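PDB 7COI: carbonic anhydrase from Neosartorya fumigata, which probably catalyses the reversible hydration of carbon dioxide to hydrogencarbonate, using one zinc ion per subunit. Local coordinates for residues L115-S120 with F138-I143. Numbering follows the deposited sequence.
With ZN (zinc ion), chain F.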
ATOM      1  N   LEU A 115       6.274  22.292  -1.345  1.00 14.48           N
ATOM      2  CA  LEU A 115       6.271  20.857  -0.976  1.00 15.34           C
ATOM      3  C   LEU A 115       7.597  20.284  -1.435  1.00 15.34           C
ATOM      4  O   LEU A 115       7.911  20.366  -2.640  1.00 15.51           O
ATOM      5  CB  LEU A 115       5.083  20.104  -1.606  1.00 16.89           C
ATOM      6  CG  LEU A 115       5.207  18.561  -1.582  1.00 16.42           C
ATOM      7  CD1 LEU A 115       5.277  18.048  -0.144  1.00 15.29           C
ATOM      8  CD2 LEU A 115       4.046  17.913  -2.303  1.00 17.66           C
ATOM      9  N   TRP A 116       8.341  19.675  -0.513  1.00 14.71           N
ATOM     10  CA  TRP A 116       9.615  18.989  -0.795  1.00 14.35           C
ATOM     11  C   TRP A 116       9.387  17.488  -0.675  1.00 15.77           C
ATOM     12  O   TRP A 116       8.894  17.055   0.360  1.00 14.76           O
ATOM     13  CB  TRP A 116      10.648  19.444   0.218  1.00 15.14           C
ATOM     14  CG  TRP A 116      11.988  18.796   0.148  1.00 14.55           C
ATOM     15  CD1 TRP A 116      12.368  17.612   0.718  1.00 14.94           C
ATOM     16  CD2 TRP A 116      13.153  19.329  -0.482  1.00 16.12           C
ATOM     17  NE1 TRP A 116      13.698  17.396   0.511  1.00 16.13           N
ATOM     18  CE2 TRP A 116      14.215  18.439  -0.218  1.00 14.31           C
ATOM     19  CE3 TRP A 116      13.416  20.504  -1.194  1.00 16.97           C
ATOM     20  CZ2 TRP A 116      15.502  18.667  -0.655  1.00 16.09           C
ATOM     21  CZ3 TRP A 116      14.698  20.715  -1.643  1.00 15.54           C
ATOM     22  CH2 TRP A 116      15.722  19.817  -1.368  1.00 16.95           C
ATOM     23  N   ILE A 117       9.708  16.748  -1.724  1.00 15.28           N
ATOM     24  CA  ILE A 117       9.760  15.267  -1.697  1.00 15.40           C
ATOM     25  C   ILE A 117      11.228  14.909  -1.895  1.00 15.25           C
ATOM     26  O   ILE A 117      11.795  15.195  -2.981  1.00 14.23           O
ATOM     27  CB  ILE A 117       8.834  14.617  -2.732  1.00 15.78           C
ATOM     28  CG1 ILE A 117       7.383  15.064  -2.551  1.00 16.23           C
ATOM     29  CG2 ILE A 117       9.004  13.107  -2.638  1.00 16.62           C
ATOM     30  CD1 ILE A 117       6.447  14.738  -3.682  1.00 18.48           C
ATOM     31  N   GLY A 118      11.852  14.394  -0.850  1.00 13.66           N
ATOM     32  CA  GLY A 118      13.255  13.992  -0.925  1.00 12.73           C
ATOM     33  C   GLY A 118      13.540  12.669  -0.236  1.00 12.33           C
ATOM     34  O   GLY A 118      12.615  11.944   0.187  1.00 12.03           O
ATOM     35  N   CYS A 119      14.818  12.349  -0.163  1.00 12.41           N
ATOM     36  CA  CYS A 119      15.278  11.085   0.422  1.00 12.70           C
ATOM     37  C   CYS A 119      15.345  11.238   1.948  1.00 11.84           C
ATOM     38  O   CYS A 119      15.673  12.338   2.440  1.00 12.48           O
ATOM     39  CB  CYS A 119      16.606  10.623  -0.174  1.00 13.60           C
ATOM     40  SG  CYS A 119      16.976   8.996   0.392  1.00 13.65           S
ATOM     41  N   SER A 120      15.089  10.138   2.667  1.00 11.32           N
ATOM     42  CA  SER A 120      15.302  10.044   4.134  1.00 12.02           C
ATOM     43  C   SER A 120      16.774  10.207   4.540  1.00 13.15           C
ATOM     44  O   SER A 120      17.029  10.464   5.727  1.00 12.37           O
ATOM     45  CB  SER A 120      14.803   8.716   4.604  1.00 11.88           C
ATOM     46  OG  SER A 120      13.429   8.588   4.345  1.00 12.29           O
ATOM     47  N   PHE A 138       6.788  22.217   3.471  1.00 12.81           N
ATOM     48  CA  PHE A 138       5.976  21.006   3.755  1.00 13.50           C
ATOM     49  C   PHE A 138       6.739  19.817   3.189  1.00 13.50           C
ATOM     50  O   PHE A 138       7.193  19.894   2.032  1.00 15.01           O
ATOM     51  CB  PHE A 138       4.570  21.181   3.185  1.00 13.91           C
ATOM     52  CG  PHE A 138       3.573  20.195   3.713  1.00 13.10           C
ATOM     53  CD1 PHE A 138       3.031  20.364   4.977  1.00 15.30           C
ATOM     54  CD2 PHE A 138       3.105  19.157   2.934  1.00 15.53           C
ATOM     55  CE1 PHE A 138       2.073  19.494   5.464  1.00 14.61           C
ATOM     56  CE2 PHE A 138       2.131  18.292   3.410  1.00 14.93           C
ATOM     57  CZ  PHE A 138       1.626  18.454   4.682  1.00 16.10           C
ATOM     58  N   THR A 139       6.983  18.781   3.987  1.00 13.26           N
ATOM     59  CA  THR A 139       8.042  17.796   3.661  1.00 13.64           C
ATOM     60  C   THR A 139       7.569  16.337   3.691  1.00 13.50           C
ATOM     61  O   THR A 139       6.962  15.908   4.675  1.00 12.85           O
ATOM     62  CB  THR A 139       9.232  17.955   4.601  1.00 14.29           C
ATOM     63  OG1 THR A 139       9.728  19.299   4.506  1.00 13.72           O
ATOM     64  CG2 THR A 139      10.332  16.981   4.279  1.00 12.90           C
ATOM     65  N   HIS A 140       7.908  15.600   2.641  1.00 13.53           N
ATOM     66  CA  HIS A 140       7.865  14.125   2.582  1.00 13.44           C
ATOM     67  C   HIS A 140       9.256  13.603   2.258  1.00 12.13           C
ATOM     68  O   HIS A 140       9.854  13.998   1.233  1.00 15.22           O
ATOM     69  CB  HIS A 140       6.845  13.668   1.540  1.00 12.98           C
ATOM     70  CG  HIS A 140       6.551  12.206   1.547  1.00 12.88           C
ATOM     71  ND1 HIS A 140       6.169  11.523   2.701  1.00 12.18           N
ATOM     72  CD2 HIS A 140       6.547  11.298   0.536  1.00 13.74           C
ATOM     73  CE1 HIS A 140       5.932  10.259   2.387  1.00 11.62           C
ATOM     74  NE2 HIS A 140       6.175  10.087   1.075  1.00 12.84           N
ATOM     75  N   ARG A 141       9.744  12.679   3.058  1.00 12.33           N
ATOM     76  CA  ARG A 141      11.055  12.020   2.835  1.00 12.42           C
ATOM     77  C   ARG A 141      10.868  10.518   2.987  1.00 11.52           C
ATOM     78  O   ARG A 141      10.218  10.083   3.970  1.00 13.17           O
ATOM     79  CB  ARG A 141      12.111  12.570   3.799  1.00 12.19           C
ATOM     80  CG  ARG A 141      12.555  13.973   3.412  1.00 13.45           C
ATOM     81  CD  ARG A 141      13.344  14.639   4.480  1.00 13.11           C
ATOM     82  NE  ARG A 141      14.663  14.057   4.657  1.00 13.26           N
ATOM     83  CZ  ARG A 141      15.517  14.417   5.616  1.00 13.05           C
ATOM     84  NH1 ARG A 141      15.175  15.320   6.519  1.00 13.58           N
ATOM     85  NH2 ARG A 141      16.696  13.854   5.669  1.00 12.90           N
ATOM     86  N   ASN A 142      11.339   9.762   2.005  1.00 11.21           N
ATOM     87  CA  ASN A 142      11.180   8.298   1.946  1.00 11.35           C
ATOM     88  C   ASN A 142      12.476   7.732   1.359  1.00 11.68           C
ATOM     89  O   ASN A 142      13.403   8.528   1.006  1.00 11.97           O
ATOM     90  CB  ASN A 142       9.895   7.891   1.209  1.00 12.32           C
ATOM     91  CG  ASN A 142       9.944   8.190  -0.276  1.00 12.57           C
ATOM     92  OD1 ASN A 142      11.033   8.372  -0.824  1.00 12.56           O
ATOM     93  ND2 ASN A 142       8.773   8.256  -0.921  1.00 12.96           N
ATOM     94  N   ILE A 143      12.558   6.418   1.229  1.00 12.62           N
ATOM     95  CA  ILE A 143      13.778   5.785   0.647  1.00 12.31           C
ATOM     96  C   ILE A 143      13.902   6.154  -0.845  1.00 11.83           C
ATOM     97  O   ILE A 143      13.038   5.752  -1.663  1.00 11.82           O
ATOM     98  CB  ILE A 143      13.815   4.276   0.857  1.00 12.65           C
ATOM     99  CG1 ILE A 143      13.846   3.920   2.346  1.00 13.01           C
ATOM    100  CG2 ILE A 143      15.022   3.699   0.118  1.00 12.62           C
ATOM    101  CD1 ILE A 143      15.004   4.505   3.136  1.00 13.47           C
TER
HETATM  102 ZN    ZN F 302      18.960   8.498  -0.748  1.00 17.55          ZN
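Leu115-Cys119 and Phe138-Asn142 lie on neighbouring parallel strands of a beta-alpha-beta unit in the beta-class carbonic anhydrase fold, and the first delivers Cys119 to the zinc site. Four backbone bonds zip them together, from Trp116 N to Phe138 O (2.8 Å) through to Asn142 N on Gly118 O (3.1 Å). Past the strand end, Ser120 N still reaches Asn142 O at 2.9 Å, but from above the carbonyl plane. Cys119 SG lies anti to its backbone N (chi1 -172°) and binds zinc at 2.3 Å; His175 and Cys178 are further ligands. The backbone carbonyl of this cysteine is gripped from the partner strand. Arg141 bends at chi3 (70°), and its NE donates a fairly straight bond to Cys119 O at 3.0 Å. The oxygen lies close to the guanidinium plane, at its edge. On the Arg141 face of the sheet, Trp116 and Thr139 point the same way, side by side, with indole CD1 4.2 Å from Thr139 CG2. On the face of Leu115, Phe138 and His140, Leu115 CD1 meets the edge of the Phe138 ring at CD2 (3.9 Å). A second subunit meets both segments: Thr139 O of that subunit bonds Ser120 OG, and its Arg141 O bonds His140 ND1. Helix 152-164 packs on Leu115, Phe138 and His140. Helix 126-129 covers Trp116 and Thr139, while strand 169-175 continues the sheet beyond Leu115 and Ile117.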